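Local coordinates for ABC transporter ATP-binding/permease protein Rv1747 (Mycobacterium tuberculosis, PDB 6CCD), which helps move an unknown substrate across the membrane using ATP, and carries here its first FHA domain, a phosphothreonine-binding module of the N-terminal regulatory region, at residues 20-32 / 44-58. Sequence-based numbering, arbitrary orientation.
With SO4 (sulfate ion), chain B; SO4 (sulfate ion), chain C.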
# COMPACT_ATOMS: atom_id res chain seq x y z
N THR A 20 7.71 -2.32 8.34
CA THR A 20 8.75 -2.62 7.36
C THR A 20 8.64 -4.07 7.00
O THR A 20 8.58 -4.92 7.88
CB THR A 20 10.15 -2.31 7.89
OG1 THR A 20 10.21 -0.93 8.22
CG2 THR A 20 11.20 -2.60 6.83
N PHE A 21 8.59 -4.34 5.70
CA PHE A 21 8.30 -5.68 5.19
C PHE A 21 9.41 -6.21 4.30
O PHE A 21 10.02 -5.47 3.52
CB PHE A 21 6.97 -5.68 4.43
CG PHE A 21 5.81 -5.17 5.25
CD1 PHE A 21 5.20 -5.98 6.19
CD2 PHE A 21 5.37 -3.86 5.10
CE1 PHE A 21 4.15 -5.51 6.96
CE2 PHE A 21 4.33 -3.38 5.87
CZ PHE A 21 3.71 -4.21 6.80
N ALA A 22 9.65 -7.51 4.40
CA ALA A 22 10.61 -8.19 3.54
C ALA A 22 9.90 -8.84 2.36
O ALA A 22 8.75 -9.24 2.46
CB ALA A 22 11.36 -9.24 4.33
N ALA A 23 10.61 -8.95 1.25
CA ALA A 23 10.09 -9.65 0.08
C ALA A 23 9.74 -11.10 0.43
O ALA A 23 10.42 -11.71 1.25
CB ALA A 23 11.09 -9.60 -1.06
N GLY A 24 8.68 -11.64 -0.16
CA GLY A 24 8.40 -13.06 -0.02
C GLY A 24 7.00 -13.46 0.40
O GLY A 24 6.57 -14.58 0.13
N HIS A 25 6.28 -12.57 1.07
CA HIS A 25 4.89 -12.84 1.38
C HIS A 25 4.05 -11.57 1.19
O HIS A 25 4.51 -10.48 1.49
CB HIS A 25 4.75 -13.37 2.81
CG HIS A 25 5.31 -14.74 2.99
ND1 HIS A 25 4.73 -15.86 2.42
CD2 HIS A 25 6.40 -15.18 3.67
CE1 HIS A 25 5.44 -16.93 2.75
NE2 HIS A 25 6.45 -16.55 3.50
N ASP A 26 2.83 -11.73 0.68
CA ASP A 26 2.00 -10.57 0.38
C ASP A 26 1.61 -9.82 1.66
O ASP A 26 1.23 -10.44 2.66
CB ASP A 26 0.74 -10.99 -0.37
CG ASP A 26 1.03 -11.58 -1.75
OD1 ASP A 26 2.18 -11.47 -2.25
OD2 ASP A 26 0.09 -12.13 -2.36
N VAL A 27 1.70 -8.49 1.62
CA VAL A 27 1.31 -7.63 2.74
C VAL A 27 -0.11 -7.11 2.51
O VAL A 27 -0.42 -6.64 1.43
CB VAL A 27 2.26 -6.43 2.88
CG1 VAL A 27 1.88 -5.57 4.07
CG2 VAL A 27 3.71 -6.91 3.00
N VAL A 28 -0.96 -7.18 3.53
CA VAL A 28 -2.32 -6.65 3.42
C VAL A 28 -2.47 -5.28 4.07
O VAL A 28 -2.13 -5.09 5.25
CB VAL A 28 -3.35 -7.61 4.04
CG1 VAL A 28 -4.76 -7.01 3.95
CG2 VAL A 28 -3.29 -8.97 3.35
N VAL A 29 -2.96 -4.33 3.28
CA VAL A 29 -3.36 -3.01 3.74
C VAL A 29 -4.88 -2.94 3.71
O VAL A 29 -5.49 -3.22 2.69
CB VAL A 29 -2.81 -1.86 2.85
CG1 VAL A 29 -3.24 -0.49 3.40
CG2 VAL A 29 -1.31 -1.94 2.71
N GLY A 30 -5.51 -2.56 4.82
CA GLY A 30 -6.95 -2.42 4.77
C GLY A 30 -7.58 -2.17 6.12
O GLY A 30 -6.89 -1.97 7.12
N ARG A 31 -8.91 -2.20 6.13
CA ARG A 31 -9.70 -1.91 7.32
C ARG A 31 -9.74 -3.08 8.30
O ARG A 31 -10.18 -2.93 9.44
CB ARG A 31 -11.13 -1.53 6.91
CG ARG A 31 -11.70 -0.38 7.70
CD ARG A 31 -13.15 -0.08 7.31
NE ARG A 31 -14.07 -1.14 7.74
CZ ARG A 31 -14.60 -2.05 6.92
NH1 ARG A 31 -14.31 -2.03 5.62
NH2 ARG A 31 -15.43 -2.97 7.39
N ASP A 32 -9.30 -4.26 7.85
CA ASP A 32 -9.39 -5.45 8.69
C ASP A 32 -8.56 -5.28 9.95
O ASP A 32 -7.44 -4.77 9.91
CB ASP A 32 -8.92 -6.70 7.94
CG ASP A 32 -9.42 -7.97 8.60
OD1 ASP A 32 -10.54 -8.41 8.26
OD2 ASP A 32 -8.72 -8.49 9.48
N ILE A 44 -12.30 2.52 3.21
CA ILE A 44 -11.33 1.46 2.93
C ILE A 44 -11.92 0.06 3.12
O ILE A 44 -12.63 -0.21 4.09
CB ILE A 44 -10.09 1.66 3.82
CG1 ILE A 44 -9.55 3.08 3.60
CG2 ILE A 44 -9.00 0.64 3.53
CD1 ILE A 44 -9.41 3.47 2.09
N SER A 45 -11.64 -0.83 2.16
CA SER A 45 -12.08 -2.22 2.23
C SER A 45 -11.25 -3.01 3.24
O SER A 45 -10.15 -2.59 3.60
CB SER A 45 -12.00 -2.87 0.85
OG SER A 45 -12.85 -2.20 -0.06
N ARG A 46 -11.76 -4.14 3.71
CA ARG A 46 -11.05 -4.91 4.73
C ARG A 46 -9.67 -5.36 4.27
O ARG A 46 -8.69 -5.24 5.01
CB ARG A 46 -11.90 -6.09 5.17
CG ARG A 46 -13.12 -5.61 5.97
CD ARG A 46 -13.98 -6.72 6.49
NE ARG A 46 -13.32 -7.52 7.52
CZ ARG A 46 -13.97 -8.36 8.32
NH1 ARG A 46 -15.29 -8.46 8.22
NH2 ARG A 46 -13.32 -9.08 9.22
N ALA A 47 -9.58 -5.87 3.05
CA ALA A 47 -8.28 -6.18 2.44
C ALA A 47 -8.17 -5.34 1.18
O ALA A 47 -8.49 -5.80 0.10
CB ALA A 47 -8.15 -7.67 2.12
N HIS A 48 -7.75 -4.09 1.35
CA HIS A 48 -7.86 -3.08 0.31
C HIS A 48 -6.72 -3.16 -0.71
O HIS A 48 -6.96 -3.13 -1.93
CB HIS A 48 -7.89 -1.68 0.99
CG HIS A 48 -8.35 -0.58 0.09
ND1 HIS A 48 -9.63 -0.06 0.13
CD2 HIS A 48 -7.69 0.12 -0.87
CE1 HIS A 48 -9.74 0.90 -0.77
NE2 HIS A 48 -8.59 1.03 -1.40
N LEU A 49 -5.48 -3.25 -0.22
CA LEU A 49 -4.31 -3.41 -1.07
C LEU A 49 -3.52 -4.66 -0.72
O LEU A 49 -3.49 -5.06 0.45
CB LEU A 49 -3.34 -2.24 -0.94
CG LEU A 49 -3.82 -0.83 -1.23
CD1 LEU A 49 -2.62 0.09 -1.07
CD2 LEU A 49 -4.41 -0.73 -2.65
N LEU A 50 -2.86 -5.25 -1.71
CA LEU A 50 -1.79 -6.21 -1.46
C LEU A 50 -0.48 -5.56 -1.83
O LEU A 50 -0.36 -4.98 -2.92
CB LEU A 50 -1.99 -7.50 -2.27
CG LEU A 50 -3.31 -8.21 -1.94
CD1 LEU A 50 -3.48 -9.43 -2.84
CD2 LEU A 50 -3.32 -8.61 -0.47
N LEU A 51 0.52 -5.65 -0.96
CA LEU A 51 1.86 -5.19 -1.32
C LEU A 51 2.75 -6.41 -1.51
O LEU A 51 2.69 -7.33 -0.71
CB LEU A 51 2.46 -4.28 -0.24
CG LEU A 51 1.52 -3.22 0.34
CD1 LEU A 51 2.21 -2.41 1.43
CD2 LEU A 51 1.00 -2.30 -0.78
N ARG A 52 3.58 -6.42 -2.54
CA ARG A 52 4.43 -7.59 -2.75
C ARG A 52 5.59 -7.28 -3.65
O ARG A 52 5.56 -6.31 -4.42
CB ARG A 52 3.63 -8.76 -3.32
CG ARG A 52 3.24 -8.57 -4.80
CD ARG A 52 2.12 -9.53 -5.22
NE ARG A 52 2.41 -10.96 -4.99
CZ ARG A 52 2.76 -11.81 -5.95
NH1 ARG A 52 2.88 -11.40 -7.20
NH2 ARG A 52 2.97 -13.09 -5.65
N PHE A 53 6.65 -8.07 -3.52
CA PHE A 53 7.84 -7.92 -4.36
C PHE A 53 7.74 -8.91 -5.50
O PHE A 53 7.71 -10.12 -5.29
CB PHE A 53 9.11 -8.16 -3.54
CG PHE A 53 10.38 -7.80 -4.27
CD1 PHE A 53 10.82 -6.49 -4.31
CD2 PHE A 53 11.12 -8.78 -4.91
CE1 PHE A 53 11.98 -6.16 -4.99
CE2 PHE A 53 12.27 -8.45 -5.59
CZ PHE A 53 12.70 -7.14 -5.62
N ASP A 54 7.68 -8.40 -6.72
CA ASP A 54 7.41 -9.24 -7.88
C ASP A 54 8.20 -8.75 -9.10
O ASP A 54 8.18 -7.55 -9.42
CB ASP A 54 5.91 -9.25 -8.19
CG ASP A 54 5.56 -10.23 -9.30
OD1 ASP A 54 6.02 -11.39 -9.24
OD2 ASP A 54 4.84 -9.84 -10.24
N GLN A 55 8.88 -9.67 -9.77
CA GLN A 55 9.65 -9.32 -10.96
C GLN A 55 10.57 -8.13 -10.67
O GLN A 55 10.57 -7.13 -11.40
CB GLN A 55 8.71 -9.03 -12.13
CG GLN A 55 7.88 -10.26 -12.53
CD GLN A 55 6.80 -9.94 -13.56
OE1 GLN A 55 7.09 -9.77 -14.74
NE2 GLN A 55 5.54 -9.85 -13.11
N GLY A 56 11.29 -8.23 -9.56
CA GLY A 56 12.34 -7.28 -9.27
C GLY A 56 11.95 -5.95 -8.65
O GLY A 56 12.80 -5.08 -8.47
N ARG A 57 10.67 -5.78 -8.33
CA ARG A 57 10.22 -4.52 -7.74
C ARG A 57 9.05 -4.71 -6.78
O ARG A 57 8.29 -5.67 -6.89
CB ARG A 57 9.81 -3.54 -8.84
CG ARG A 57 8.47 -3.89 -9.49
CD ARG A 57 8.09 -2.87 -10.52
NE ARG A 57 9.15 -2.70 -11.50
CZ ARG A 57 8.98 -2.22 -12.72
NH1 ARG A 57 10.01 -2.11 -13.54
NH2 ARG A 57 7.77 -1.83 -13.12
N TRP A 58 8.92 -3.77 -5.85
CA TRP A 58 7.76 -3.71 -4.99
C TRP A 58 6.58 -3.14 -5.75
O TRP A 58 6.74 -2.19 -6.51
CB TRP A 58 8.04 -2.86 -3.74
CG TRP A 58 8.84 -3.58 -2.72
CD1 TRP A 58 10.18 -3.46 -2.49
CD2 TRP A 58 8.36 -4.55 -1.78
NE1 TRP A 58 10.57 -4.31 -1.47
CE2 TRP A 58 9.46 -4.98 -1.02
CE3 TRP A 58 7.10 -5.09 -1.51
CZ2 TRP A 58 9.34 -5.92 -0.00
CZ3 TRP A 58 6.98 -6.03 -0.51
CH2 TRP A 58 8.10 -6.44 0.24
S SO4 B . -15.40 -4.69 2.86
O1 SO4 B . -14.37 -5.65 2.46
O2 SO4 B . -16.10 -4.23 1.65
O3 SO4 B . -16.36 -5.27 3.80
O4 SO4 B . -14.75 -3.56 3.51
S SO4 C . 1.61 -15.25 0.13
O1 SO4 C . 2.56 -16.36 0.03
O2 SO4 C . 0.36 -15.61 -0.54
O3 SO4 C . 1.35 -14.94 1.53
O4 SO4 C . 2.20 -14.08 -0.52
O HOH W 1 6.64 -10.09 -1.38
O HOH W 2 3.66 -14.36 -2.83
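Val29 CG2 lies 3.8 Å from Leu51 CD1 on a buried face that Val27 and Leu49 share. Strands 27-30 and 49-54 run antiparallel, and branched and leucyl side chains suit this face because Leu97 and Phe99 of the opposite sheet close over it. At the end of the pairing, Val29 O accepts from both His48 N and Leu49 N, a classic beta bulge. Gly30 follows, where any CB would collide with Arg46 O. This is the beta sandwich of an FHA domain, whose loops between strands read phosphothreonine. Here Arg31 NH1 donates to Ile44 O, 2.9 Å away in the guanidinium plane, and to O4 of a sulfate at 2.6 Å; Arg46 N bonds the same ion, probably from the crystallisation liquor but placed consistently with an FHA phosphate site. Arg46 NE and NH2 both meet Asp32 OD1 at 3.0 Å, a salt bridge, while Asp32 OD2 takes Arg34 N. The sheet's Val28 and Leu50 side is more open to solvent, although Val28 CG2 and Leu50 CD2 still touch. Charged residues suit such margins: Arg52 CG, between backbone N and carbonyl carbon (chi1 72°), starts a chain running alongside Asp26, and Arg52 NE salt-bridges Asp26 OD1 at 2.8 Å, their planes 82° apart. Asp26 N holds a second sulfate.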